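Local coordinates for ABC-type transport system, sugar-family extracellular solute-binding protein (Peptoclostridium difficile 630, PDB 6HNI) that binds tyrosine in the cleft between two lobes, probably as the substrate-binding lipoprotein of an ABC transporter, and has adhesive properties, at residues E33-D38 with P245-A250; I91-A96 with S165-K170; N196-G201 with A221-I226; G249-Q254 with K299-E304. The protein carries 1 engineered substitution. All coordinates share one frame; numbering follows the deposited sequence. Where two conformers were deposited one is given.

Contact 1 of 4, residues E33-D38 with P245-A250; sequences EHPALD and PVEKGA. With TYR (tyrosine), chain B; EDO (1,2-ethanediol), chain E.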
loop_
_atom_site.group_PDB
_atom_site.type_symbol
_atom_site.label_atom_id
_atom_site.label_comp_id
_atom_site.label_asym_id
_atom_site.label_seq_id
_atom_site.Cartn_x
_atom_site.Cartn_y
_atom_site.Cartn_z
ATOM N N GLU A 33 -0.257 -8.680 7.676
ATOM C CA GLU A 33 1.192 -8.536 7.469
ATOM C C GLU A 33 1.556 -8.657 5.979
ATOM O O GLU A 33 1.523 -9.765 5.356
ATOM C CB GLU A 33 1.952 -9.591 8.254
ATOM C CG GLU A 33 1.794 -9.520 9.756
ATOM C CD GLU A 33 2.385 -10.727 10.462
ATOM O OE1 GLU A 33 3.059 -11.529 9.800
ATOM O OE2 GLU A 33 2.188 -10.869 11.686
ATOM N N HIS A 34 1.855 -7.536 5.363
ATOM C CA HIS A 34 2.645 -7.485 4.119
ATOM C C HIS A 34 3.655 -6.326 4.309
ATOM O O HIS A 34 3.423 -5.475 5.182
ATOM C CB HIS A 34 1.849 -7.475 2.797
ATOM C CG HIS A 34 1.023 -6.254 2.476
ATOM N ND1 HIS A 34 1.561 -5.095 1.955
ATOM C CD2 HIS A 34 -0.328 -6.092 2.419
ATOM C CE1 HIS A 34 0.575 -4.259 1.660
ATOM N NE2 HIS A 34 -0.586 -4.851 1.902
ATOM N N PRO A 35 4.775 -6.314 3.575
ATOM C CA PRO A 35 5.875 -5.445 4.015
ATOM C C PRO A 35 5.548 -3.989 4.186
ATOM O O PRO A 35 5.984 -3.350 5.182
ATOM C CB PRO A 35 6.967 -5.675 2.971
ATOM C CG PRO A 35 6.742 -7.118 2.559
ATOM C CD PRO A 35 5.248 -7.282 2.568
ATOM N N ALA A 36 4.792 -3.424 3.308
ATOM C CA ALA A 36 4.479 -2.012 3.367
ATOM C C ALA A 36 3.675 -1.728 4.603
ATOM O O ALA A 36 3.889 -0.696 5.288
ATOM C CB ALA A 36 3.678 -1.585 2.114
ATOM N N LEU A 37 2.687 -2.557 4.908
ATOM C CA LEU A 37 1.844 -2.266 6.077
ATOM C C LEU A 37 2.646 -2.386 7.353
ATOM O O LEU A 37 2.498 -1.523 8.254
ATOM C CB LEU A 37 0.608 -3.155 6.125
ATOM C CG LEU A 37 -0.257 -3.191 4.841
ATOM C CD1 LEU A 37 -1.568 -3.845 5.126
ATOM C CD2 LEU A 37 -0.480 -1.824 4.206
ATOM N N ASP A 38 3.457 -3.403 7.456
ATOM C CA ASP A 38 4.352 -3.601 8.625
ATOM C C ASP A 38 5.279 -2.410 8.791
ATOM O O ASP A 38 5.529 -1.937 9.927
ATOM C CB ASP A 38 5.237 -4.838 8.411
ATOM C CG ASP A 38 4.501 -6.186 8.546
ATOM O OD1 ASP A 38 3.291 -6.224 8.922
ATOM O OD2 ASP A 38 5.162 -7.248 8.241
ATOM N N PRO A 245 6.427 -5.819 -2.723
ATOM C CA PRO A 245 6.342 -6.956 -3.678
ATOM C C PRO A 245 7.667 -7.296 -4.319
ATOM O O PRO A 245 7.868 -8.437 -4.708
ATOM C CB PRO A 245 5.340 -6.422 -4.701
ATOM C CG PRO A 245 4.419 -5.541 -3.901
ATOM C CD PRO A 245 5.339 -4.861 -2.919
ATOM N N VAL A 246 8.569 -6.333 -4.486
ATOM C CA VAL A 246 9.904 -6.602 -5.007
ATOM C C VAL A 246 10.675 -7.514 -4.065
ATOM O O VAL A 246 11.277 -8.504 -4.506
ATOM C CB VAL A 246 10.655 -5.306 -5.368
ATOM C CG1 VAL A 246 12.078 -5.556 -5.846
ATOM C CG2 VAL A 246 9.861 -4.480 -6.360
ATOM N N GLU A 247 10.614 -7.217 -2.759
ATOM C CA GLU A 247 11.218 -8.096 -1.761
ATOM C C GLU A 247 10.626 -9.506 -1.818
ATOM O O GLU A 247 11.335 -10.490 -1.557
ATOM C CB GLU A 247 11.054 -7.553 -0.324
ATOM C CG GLU A 247 11.700 -6.197 -0.065
ATOM C CD GLU A 247 11.419 -5.656 1.336
ATOM O OE1 GLU A 247 10.498 -6.145 2.051
ATOM O OE2 GLU A 247 12.137 -4.718 1.724
ATOM N N LYS A 248 9.342 -9.602 -2.225
ATOM C CA LYS A 248 8.620 -10.877 -2.317
ATOM C C LYS A 248 8.659 -11.499 -3.730
ATOM O O LYS A 248 7.966 -12.497 -3.967
ATOM C CB LYS A 248 7.150 -10.718 -1.864
ATOM C CG LYS A 248 6.936 -10.255 -0.406
ATOM C CD LYS A 248 7.372 -11.318 0.615
ATOM C CE LYS A 248 7.243 -10.892 2.071
ATOM N NZ LYS A 248 7.961 -11.928 2.862
ATOM N N GLY A 249 9.477 -10.967 -4.648
ATOM C CA GLY A 249 9.729 -11.567 -5.918
ATOM C C GLY A 249 9.251 -10.861 -7.175
ATOM O O GLY A 249 9.412 -11.404 -8.247
ATOM N N ALA A 250 8.690 -9.669 -7.099
ATOM C CA ALA A 250 8.560 -8.821 -8.284
ATOM C C ALA A 250 9.965 -8.387 -8.754
ATOM O O ALA A 250 10.924 -8.389 -7.991
ATOM C CB ALA A 250 7.687 -7.594 -7.997
HETATM N N TYR B . -2.613 1.259 -0.950
HETATM C CA TYR B . -3.250 0.149 -0.220
HETATM C C TYR B . -4.569 0.619 0.371
HETATM O O TYR B . -5.158 -0.128 1.143
HETATM C CB TYR B . -2.290 -0.547 0.766
HETATM C CG TYR B . -1.156 -1.235 0.081
HETATM C CD1 TYR B . -1.416 -2.375 -0.737
HETATM C CD2 TYR B . 0.135 -0.802 0.127
HETATM C CE1 TYR B . -0.398 -2.967 -1.437
HETATM C CE2 TYR B . 1.169 -1.388 -0.569
HETATM C CZ TYR B . 0.891 -2.508 -1.387
HETATM O OH TYR B . 1.911 -3.105 -2.101
HETATM O OXT TYR B . -5.064 1.664 0.004
HETATM C C1 EDO E . -0.783 -12.673 8.365
HETATM O O1 EDO E . -0.963 -11.299 8.828
HETATM C C2 EDO E . -1.984 -13.230 7.587
HETATM O O2 EDO E . -2.583 -14.381 8.183
#

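Contact 2 of 4, residues I91-A96 with S165-K170; sequences ISTPSA and SEVNSK. With TYR (tyrosine), chain B.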
loop_
_atom_site.group_PDB
_atom_site.type_symbol
_atom_site.label_atom_id
_atom_site.label_comp_id
_atom_site.label_asym_id
_atom_site.label_seq_id
_atom_site.Cartn_x
_atom_site.Cartn_y
_atom_site.Cartn_z
ATOM N N ILE A 91 -4.305 1.119 9.172
ATOM C CA ILE A 91 -3.299 0.854 8.189
ATOM C C ILE A 91 -3.990 0.051 7.077
ATOM O O ILE A 91 -4.316 -1.111 7.298
ATOM C CB ILE A 91 -2.119 0.052 8.775
ATOM C CG1 ILE A 91 -1.472 0.813 9.973
ATOM C CG2 ILE A 91 -1.093 -0.298 7.724
ATOM C CD1 ILE A 91 -0.507 -0.084 10.690
ATOM N N SER A 92 -4.089 0.730 5.929
ATOM C CA SER A 92 -4.774 0.273 4.666
ATOM C C SER A 92 -6.164 0.836 4.558
ATOM O O SER A 92 -6.864 1.127 5.533
ATOM C CB SER A 92 -4.824 -1.253 4.508
ATOM O OG SER A 92 -5.912 -1.802 5.225
ATOM N N THR A 93 -6.663 0.830 3.284
ATOM C CA THR A 93 -7.995 1.290 2.983
ATOM C C THR A 93 -9.069 0.476 3.706
ATOM O O THR A 93 -9.965 1.037 4.301
ATOM C CB THR A 93 -8.231 1.452 1.476
ATOM O OG1 THR A 93 -7.371 2.443 0.953
ATOM C CG2 THR A 93 -9.661 1.805 1.161
ATOM N N PRO A 94 -9.064 -0.871 3.551
ATOM C CA PRO A 94 -10.080 -1.637 4.279
ATOM C C PRO A 94 -10.122 -1.408 5.803
ATOM O O PRO A 94 -11.221 -1.287 6.389
ATOM C CB PRO A 94 -9.782 -3.099 3.884
ATOM C CG PRO A 94 -9.013 -2.991 2.606
ATOM C CD PRO A 94 -8.176 -1.742 2.783
ATOM N N SER A 95 -8.939 -1.319 6.416
ATOM C CA SER A 95 -8.933 -1.099 7.861
ATOM C C SER A 95 -9.462 0.296 8.245
ATOM O O SER A 95 -10.204 0.424 9.207
ATOM C CB SER A 95 -7.507 -1.294 8.357
ATOM O OG SER A 95 -6.989 -2.605 8.114
ATOM N N ALA A 96 -9.109 1.289 7.429
ATOM C CA ALA A 96 -9.584 2.653 7.620
ATOM C C ALA A 96 -11.067 2.812 7.421
ATOM O O ALA A 96 -11.754 3.508 8.140
ATOM C CB ALA A 96 -8.805 3.606 6.745
ATOM N N SER A 165 -12.889 -5.656 -5.200
ATOM C CA SER A 165 -13.449 -5.088 -3.962
ATOM C C SER A 165 -12.667 -3.963 -3.320
ATOM O O SER A 165 -13.176 -3.406 -2.368
ATOM C CB SER A 165 -13.599 -6.177 -2.895
ATOM O OG SER A 165 -14.467 -7.175 -3.349
ATOM N N GLU A 166 -11.458 -3.670 -3.769
ATOM C CA GLU A 166 -10.636 -2.610 -3.195
ATOM C C GLU A 166 -10.742 -1.333 -4.024
ATOM O O GLU A 166 -10.249 -1.256 -5.174
ATOM C CB GLU A 166 -9.174 -3.087 -3.075
ATOM C CG GLU A 166 -8.936 -4.138 -1.978
ATOM C CD GLU A 166 -7.461 -4.593 -1.846
ATOM O OE1 GLU A 166 -6.555 -3.706 -1.813
ATOM O OE2 GLU A 166 -7.210 -5.847 -1.779
ATOM N N VAL A 167 -11.319 -0.281 -3.440
ATOM C CA VAL A 167 -11.446 0.968 -4.179
ATOM C C VAL A 167 -10.082 1.551 -4.522
ATOM O O VAL A 167 -9.903 2.143 -5.577
ATOM C CB VAL A 167 -12.366 1.938 -3.457
ATOM C CG1 VAL A 167 -11.791 2.402 -2.093
ATOM C CG2 VAL A 167 -12.661 3.154 -4.339
ATOM N N ASN A 168 -9.114 1.363 -3.630
ATOM C CA ASN A 168 -7.738 1.751 -3.910
ATOM C C ASN A 168 -7.185 1.183 -5.208
ATOM O O ASN A 168 -6.510 1.882 -5.966
ATOM C CB ASN A 168 -6.789 1.426 -2.746
ATOM C CG ASN A 168 -6.967 -0.003 -2.211
ATOM O OD1 ASN A 168 -8.002 -0.257 -1.583
ATOM N ND2 ASN A 168 -5.994 -0.883 -2.398
ATOM N N SER A 169 -7.524 -0.074 -5.472
ATOM C CA SER A 169 -7.076 -0.737 -6.697
ATOM C C SER A 169 -7.826 -0.267 -7.915
ATOM O O SER A 169 -7.195 -0.045 -8.966
ATOM C CB SER A 169 -7.146 -2.240 -6.525
ATOM O OG SER A 169 -6.293 -2.616 -5.473
ATOM N N LYS A 170 -9.128 -0.059 -7.780
ATOM C CA LYS A 170 -9.929 0.424 -8.900
ATOM C C LYS A 170 -9.400 1.760 -9.425
ATOM O O LYS A 170 -9.280 1.976 -10.620
ATOM C CB LYS A 170 -11.405 0.551 -8.499
ATOM C CG LYS A 170 -12.334 1.105 -9.555
ATOM C CD LYS A 170 -13.627 1.687 -8.980
ATOM C CE LYS A 170 -14.557 2.218 -10.073
ATOM N NZ LYS A 170 -13.973 3.360 -10.841
HETATM N N TYR B . -2.613 1.259 -0.950
HETATM C CA TYR B . -3.250 0.149 -0.220
HETATM C C TYR B . -4.569 0.619 0.371
HETATM O O TYR B . -5.158 -0.128 1.143
HETATM C CB TYR B . -2.290 -0.547 0.766
HETATM C CG TYR B . -1.156 -1.235 0.081
HETATM C CD1 TYR B . -1.416 -2.375 -0.737
HETATM C CD2 TYR B . 0.135 -0.802 0.127
HETATM C CE1 TYR B . -0.398 -2.967 -1.437
HETATM C CE2 TYR B . 1.169 -1.388 -0.569
HETATM C CZ TYR B . 0.891 -2.508 -1.387
HETATM O OH TYR B . 1.911 -3.105 -2.101
HETATM O OXT TYR B . -5.064 1.664 0.004
#

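Contact 3 of 4, residues N196-G201 with A221-I226; sequences NEVNQG and ASSMPI. With EDO (1,2-ethanediol), chain F.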
loop_
_atom_site.group_PDB
_atom_site.type_symbol
_atom_site.label_atom_id
_atom_site.label_comp_id
_atom_site.label_asym_id
_atom_site.label_seq_id
_atom_site.Cartn_x
_atom_site.Cartn_y
_atom_site.Cartn_z
ATOM N N ASN A 196 -7.789 -17.552 -3.489
ATOM C CA ASN A 196 -7.875 -18.804 -4.255
ATOM C C ASN A 196 -7.865 -18.573 -5.749
ATOM O O ASN A 196 -7.554 -19.516 -6.473
ATOM C CB ASN A 196 -9.103 -19.588 -3.822
ATOM C CG ASN A 196 -8.889 -20.335 -2.518
ATOM O OD1 ASN A 196 -7.753 -20.614 -2.114
ATOM N ND2 ASN A 196 -10.000 -20.708 -1.867
ATOM N N GLU A 197 -8.213 -17.390 -6.228
ATOM C CA GLU A 197 -8.212 -17.049 -7.654
ATOM C C GLU A 197 -6.892 -16.612 -8.199
ATOM O O GLU A 197 -6.780 -16.422 -9.382
ATOM C CB GLU A 197 -9.243 -15.966 -7.962
ATOM C CG GLU A 197 -10.689 -16.335 -7.756
ATOM C CD GLU A 197 -11.612 -15.137 -7.819
ATOM O OE1 GLU A 197 -12.349 -14.944 -8.793
ATOM O OE2 GLU A 197 -11.629 -14.367 -6.887
ATOM N N VAL A 198 -5.870 -16.415 -7.365
ATOM C CA VAL A 198 -4.599 -15.892 -7.833
ATOM C C VAL A 198 -3.936 -16.822 -8.870
ATOM O O VAL A 198 -3.456 -16.334 -9.907
ATOM C CB VAL A 198 -3.657 -15.604 -6.641
ATOM C CG1 VAL A 198 -2.225 -15.330 -7.078
ATOM C CG2 VAL A 198 -4.211 -14.412 -5.850
ATOM N N ASN A 199 -3.902 -18.131 -8.593
ATOM C CA ASN A 199 -3.180 -19.068 -9.468
ATOM C C ASN A 199 -3.707 -18.988 -10.889
ATOM O O ASN A 199 -2.943 -18.715 -11.851
ATOM C CB ASN A 199 -3.302 -20.470 -8.924
ATOM C CG ASN A 199 -2.431 -21.479 -9.676
ATOM O OD1 ASN A 199 -2.503 -21.561 -10.910
ATOM N ND2 ASN A 199 -1.577 -22.215 -8.953
ATOM N N GLN A 200 -5.012 -19.153 -11.037
ATOM C CA GLN A 200 -5.577 -19.170 -12.398
ATOM C C GLN A 200 -5.532 -17.759 -13.028
ATOM O O GLN A 200 -5.407 -17.606 -14.239
ATOM C CB GLN A 200 -6.991 -19.689 -12.329
ATOM C CG GLN A 200 -7.590 -19.987 -13.682
ATOM C CD GLN A 200 -8.154 -18.761 -14.336
ATOM O OE1 GLN A 200 -8.506 -17.784 -13.652
ATOM N NE2 GLN A 200 -8.278 -18.810 -15.686
ATOM N N GLY A 201 -5.589 -16.720 -12.185
ATOM C CA GLY A 201 -5.527 -15.377 -12.692
ATOM C C GLY A 201 -4.211 -15.036 -13.344
ATOM O O GLY A 201 -4.187 -14.560 -14.476
ATOM N N ALA A 221 -0.630 -8.081 -3.202
ATOM C CA ALA A 221 0.602 -7.925 -2.419
ATOM C C ALA A 221 0.792 -9.060 -1.423
ATOM O O ALA A 221 1.922 -9.414 -1.129
ATOM C CB ALA A 221 0.591 -6.561 -1.710
ATOM N N SER A 222 -0.293 -9.609 -0.886
ATOM C CA SER A 222 -0.242 -10.737 0.053
ATOM C C SER A 222 0.025 -12.100 -0.562
ATOM O O SER A 222 0.316 -13.077 0.166
ATOM C CB SER A 222 -1.569 -10.841 0.750
ATOM O OG SER A 222 -1.742 -9.696 1.555
ATOM N N SER A 223 -0.108 -12.167 -1.895
ATOM C CA SER A 223 0.147 -13.380 -2.678
ATOM C C SER A 223 1.281 -13.232 -3.641
ATOM O O SER A 223 1.410 -14.047 -4.608
ATOM C CB SER A 223 -1.128 -13.768 -3.406
ATOM O OG SER A 223 -1.999 -14.423 -2.516
ATOM N N MET A 224 2.178 -12.304 -3.407
ATOM C CA MET A 224 3.262 -12.019 -4.354
ATOM C C MET A 224 4.197 -13.186 -4.635
ATOM O O MET A 224 4.599 -13.385 -5.763
ATOM C CB MET A 224 4.077 -10.778 -3.945
ATOM C CG MET A 224 3.548 -9.524 -4.605
ATOM S SD MET A 224 3.469 -9.525 -6.436
ATOM C CE MET A 224 4.999 -10.358 -6.881
ATOM N N PRO A 225 4.545 -13.978 -3.602
ATOM C CA PRO A 225 5.440 -15.106 -3.921
ATOM C C PRO A 225 4.872 -16.074 -4.979
ATOM O O PRO A 225 5.659 -16.602 -5.779
ATOM C CB PRO A 225 5.652 -15.766 -2.568
ATOM C CG PRO A 225 5.498 -14.602 -1.592
ATOM C CD PRO A 225 4.365 -13.801 -2.152
ATOM N N ILE A 226 3.567 -16.300 -4.966
ATOM C CA ILE A 226 2.891 -17.096 -6.003
ATOM C C ILE A 226 2.946 -16.403 -7.362
ATOM O O ILE A 226 3.297 -17.029 -8.391
ATOM C CB ILE A 226 1.422 -17.395 -5.617
ATOM C CG1 ILE A 226 1.385 -18.295 -4.370
ATOM C CG2 ILE A 226 0.681 -18.118 -6.771
ATOM C CD1 ILE A 226 0.024 -18.490 -3.749
HETATM C C1 EDO F . 1.973 -16.645 -0.832
HETATM O O1 EDO F . 2.158 -16.084 -2.084
HETATM C C2 EDO F . 3.089 -17.571 -0.399
HETATM O O2 EDO F . 2.850 -18.892 -0.884
#

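Contact 4 of 4, residues G249-Q254 with K299-E304; sequences GALACQ and KALGME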
loop_
_atom_site.group_PDB
_atom_site.type_symbol
_atom_site.label_atom_id
_atom_site.label_comp_id
_atom_site.label_asym_id
_atom_site.label_seq_id
_atom_site.Cartn_x
_atom_site.Cartn_y
_atom_site.Cartn_z
ATOM N N GLY A 249 9.477 -10.967 -4.648
ATOM C CA GLY A 249 9.729 -11.567 -5.918
ATOM C C GLY A 249 9.251 -10.861 -7.175
ATOM O O GLY A 249 9.412 -11.404 -8.247
ATOM N N ALA A 250 8.690 -9.669 -7.099
ATOM C CA ALA A 250 8.560 -8.821 -8.284
ATOM C C ALA A 250 9.965 -8.387 -8.754
ATOM O O ALA A 250 10.924 -8.389 -7.991
ATOM C CB ALA A 250 7.687 -7.594 -7.997
ATOM N N LEU A 251 10.065 -7.908 -9.994
ATOM C CA LEU A 251 11.350 -7.484 -10.507
ATOM C C LEU A 251 11.807 -6.125 -9.987
ATOM O O LEU A 251 12.965 -5.984 -9.573
ATOM C CB LEU A 251 11.363 -7.433 -12.034
ATOM C CG LEU A 251 12.600 -6.900 -12.723
ATOM C CD1 LEU A 251 13.795 -7.755 -12.379
ATOM C CD2 LEU A 251 12.395 -6.821 -14.237
ATOM N N ALA A 252 10.927 -5.134 -10.065
ATOM C CA ALA A 252 11.358 -3.752 -9.798
ATOM C C ALA A 252 10.225 -2.841 -9.439
ATOM O O ALA A 252 9.056 -3.120 -9.738
ATOM C CB ALA A 252 12.085 -3.181 -10.989
ATOM N N CYS A 253 10.580 -1.724 -8.784
ATOM C CA CYS A 253 9.649 -0.653 -8.464
ATOM C C CYS A 253 10.374 0.685 -8.420
ATOM O O CYS A 253 11.607 0.725 -8.341
ATOM C CB CYS A 253 8.993 -0.923 -7.118
ATOM S SG CYS A 253 10.115 -0.646 -5.721
ATOM N N GLN A 254 9.591 1.763 -8.464
ATOM C CA GLN A 254 10.090 3.096 -8.202
ATOM C C GLN A 254 9.013 3.703 -7.289
ATOM O O GLN A 254 8.026 4.302 -7.746
ATOM C CB GLN A 254 10.267 3.917 -9.485
ATOM C CG GLN A 254 10.838 5.296 -9.225
ATOM C CD GLN A 254 11.180 6.039 -10.489
ATOM O OE1 GLN A 254 10.620 5.761 -11.607
ATOM N NE2 GLN A 254 12.078 6.934 -10.365
ATOM N N LYS A 299 18.344 -11.832 -12.455
ATOM C CA LYS A 299 19.191 -12.896 -12.949
ATOM C C LYS A 299 18.348 -14.045 -13.512
ATOM O O LYS A 299 18.677 -14.590 -14.574
ATOM C CB LYS A 299 20.132 -13.406 -11.848
ATOM C CG LYS A 299 21.049 -14.530 -12.322
ATOM C CD LYS A 299 21.970 -14.986 -11.211
ATOM C CE LYS A 299 22.574 -16.334 -11.554
ATOM N NZ LYS A 299 23.454 -16.801 -10.453
ATOM N N ALA A 300 17.273 -14.421 -12.835
ATOM C CA ALA A 300 16.382 -15.483 -13.339
ATOM C C ALA A 300 15.783 -15.145 -14.708
ATOM O O ALA A 300 15.535 -16.051 -15.518
ATOM C CB ALA A 300 15.274 -15.785 -12.346
ATOM N N LEU A 301 15.555 -13.858 -14.985
ATOM C CA LEU A 301 15.041 -13.409 -16.300
ATOM C C LEU A 301 16.136 -13.265 -17.375
ATOM O O LEU A 301 15.845 -12.892 -18.510
ATOM C CB LEU A 301 14.273 -12.086 -16.142
ATOM C CG LEU A 301 12.989 -12.173 -15.290
ATOM C CD1 LEU A 301 12.430 -10.804 -15.100
ATOM C CD2 LEU A 301 11.885 -12.994 -15.959
ATOM N N GLY A 302 17.383 -13.511 -16.985
ATOM C CA GLY A 302 18.539 -13.408 -17.847
ATOM C C GLY A 302 18.926 -11.980 -18.151
ATOM O O GLY A 302 19.532 -11.728 -19.186
ATOM N N MET A 303 18.581 -11.042 -17.273
ATOM C CA MET A 303 18.889 -9.640 -17.503
ATOM C C MET A 303 20.185 -9.195 -16.831
ATOM O O MET A 303 20.605 -9.747 -15.800
ATOM C CB MET A 303 17.723 -8.790 -17.015
ATOM C CG MET A 303 16.430 -9.027 -17.797
ATOM S SD MET A 303 15.120 -8.040 -17.019
ATOM C CE MET A 303 13.746 -8.468 -18.072
ATOM N N GLU A 304 20.805 -8.174 -17.416
ATOM C CA GLU A 304 21.990 -7.532 -16.850
ATOM C C GLU A 304 21.581 -6.384 -15.929
ATOM O O GLU A 304 20.513 -5.775 -16.108
ATOM C CB GLU A 304 22.890 -6.981 -17.964
ATOM C CG GLU A 304 23.520 -8.038 -18.856
ATOM C CD GLU A 304 24.487 -8.956 -18.116
ATOM O OE1 GLU A 304 24.544 -10.157 -18.462
ATOM O OE2 GLU A 304 25.192 -8.487 -17.190
#

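Contact 1 of 4, residues E33-D38 with P245-A250
The first turn of helix 35-50 at Pro35 approaches the end of helix 243-247 at Glu247 and Lys248 with the backbones well apart, CA of Pro35 lying 7.9 Å from CA of Pro245. Side chains fill the gap. Proline suits the start of a helix, where an N-H has no carbonyl of an earlier turn to bind, and its ring stands out as a stiff apolar knob. Glu247 runs alongside it: the chain is extended beyond CG (chi2 176°), and OE1 comes to 3.7 Å from Pro35 CB. Lys248 reaches over with its CE methylene, because a bend at chi2 (-68°) carries CE to 3.8 Å from Pro35 CG. Behind Lys248 the helix closes in a Schellman motif, with Ala250 N bonded to Pro245 O. Gly249 takes the positive phi of 114° there, where a CB would press on the carbonyl O of Lys248.

The same two turns border the bound tyrosine. His34, the N-cap residue, sets CE1 3.5 Å from ligand CE1; Leu37 CG lies over one face of the imidazole, toward its rim, and NE2 is hydrogen-bonded to Asn218. Ala36 CB lies 3.7 Å from ligand CE2, its small methyl fitting close to the phenol ring. From the other segment, Pro245 CG touches the ligand hydroxyl, OH, at 3.9 Å.

No hydrogen bond or salt bridge joins the two segments. The lobes meet here through a thin van der Waals contact at the surface, consistent with a seam that could part when the cleft opens.

Contact 2 of 4, residues I91-A96 with S165-K170
Thr93 and Asn168, two polar side chains, lie against each other without a hydrogen bond between them: Thr93 CB is 3.5 Å from Asn168 OD1 as the side chains slide past in opposite directions. Thr93 OG1 and the amide nitrogen of Asn168 are engaged with other partners. Thr93 turns OG1 to the carboxylate of the bound tyrosine and donates to ligand OXT at 2.6 Å, while its backbone N gives ligand O a nearly straight bond (176°). Since that N-H opens helix 93-102, the helix end probably helps to stabilise the negative charge. The beta-branch of threonine serves both needs, because CG2 is left to meet Val167 CG1 at 3.9 Å, the two side chains crossing at about a right angle.

In Asn168, chi1 of 48° puts the amide beside the ligand carboxylate, CG 3.4 Å from ligand OXT. Glu166 fixes that amide: ND2 donates to Glu166 OE1 at 2.9 Å, and OE1 receives it on its anti lone pair, nearly in the amide plane. ND2 also binds Thr216 O. Glu166 thus acts as a second-shell support, its carboxylate taking further bonds from Asn163, Asn218 and Leu219.

Helix 93-102 follows strand 87-91 of the five-stranded sheet, and Thr93 rests on Val113 of strand 108-113. Helix 167-183 follows strand 157-163 of the four-stranded sheet, so the start of a helix from each lobe faces the other across the ligand.

Contact 3 of 4, residues N196-G201 with A221-I226
The turn from Ala221 to Ile226 meets a single residue of the other segment, Val198 of helix 198-205. Ala221, in helix 218-221, touches the bound tyrosine, so the segment starts in the pocket and moves outward. Ser223 comes next at the contact, with its CA 7.4 Å from CA of Val198. It occupies the N-cap position of helix 224-233 but makes no capping bond with its side chain. Its CB lies 4.0 Å from Val198 CG2, and OG is equally near that methyl; the small side chain lets the valine come close to the turn. Met224 then sends its CB away from Val198. Pro225, in the first helical turn, suits a place where a backbone N-H is not needed, and its ring lies against an ethanediol molecule, probably from the crystallisation liquor, with CD nearest to O1.

Ile226 brings the segment back to Val198. Its CG2, anti to the backbone N, meets Val198 CG1 at 4.0 Å. Val198 can serve both neighbours because its methyls diverge: with chi1 168°, CG1 reaches Ile226 and also borders Ser223 CB, while CG2 packs on Ser223. At the same time Ile226 N donates to ethanediol O1 at 3.2 Å, alongside a weak backbone bond to Ser223 O.

Val198 also rests on Ile192 of strand 186-192. Helices 198-205 and 224-233 belong to successive crossovers of the four-stranded parallel sheet, from strand 186-192 to 211-214 and on to 238-240, and they touch here as neighbours.

Contact 4 of 4, residues G249-Q254 with K299-E304
Leu251 reaches toward Leu301 and Met303, and its side chain alone carries the first segment's share of the contact. CB, still close to the backbone, is 4.7 Å from Leu301 CD1. CG follows in line, anti to the backbone N with chi1 at 175°, which extends the branch away from the main chain and brings CG to 4.6 Å from the same methyl. At the fork, Leu251 CD1 lies 4.3 Å from Leu301 CD1. CD2 makes the closest approaches, touching Leu301 CD1 at 4.1 Å and the sulfur of Met303, SD, at an equal 4.1 Å. The leucine tip therefore sits against two different side chains, each slanting across it.

Both partners are placed by the turn that ends helix 295-300. Gly302 N bonds back to Lys299 O at 2.9 Å, and Gly302 takes a phi of 74°, readily adopted without a side chain, in a Schellman motif. The reversal lets Leu301 before it and Met303 after it turn CB the same way. Met303 is straight beyond CG, a long unbranched chain that delivers its soft, polarisable sulfur to the leucine methyl. All the contacts are apolar.

Phe151, Ile297 and Leu298 add to the greasy setting of Leu251, whose backbone bonds to both Val238 and Asn294. The result is an apolar cluster in which the residue leading into strand 252-255 packs against the Schellman-closed end of helix 295-300, within one lobe of the periplasmic-binding-protein fold.

Overall arrangement
Contacts 1 and 2 join the two lobes across the bound tyrosine, whereas contacts 3 and 4 lie within the lobe built on the four-stranded sheet. Contact 2 is buried beside the ligand carboxylate; its hydrogen bonds run to the ligand or within one segment, while the segments themselves meet by van der Waals contact. Contact 1, at the surface near the phenol end, relies on a proline and the flanks of charged chains. Contact 3 is largely buried but has an exposed isoleucine, and contact 4, farthest from the chain centre, is purely apolar and partly buried. Gly249 and Ala250 belong to both contacts 1 and 4, and Leu37 packs on Ile91 to link contacts 1 and 2.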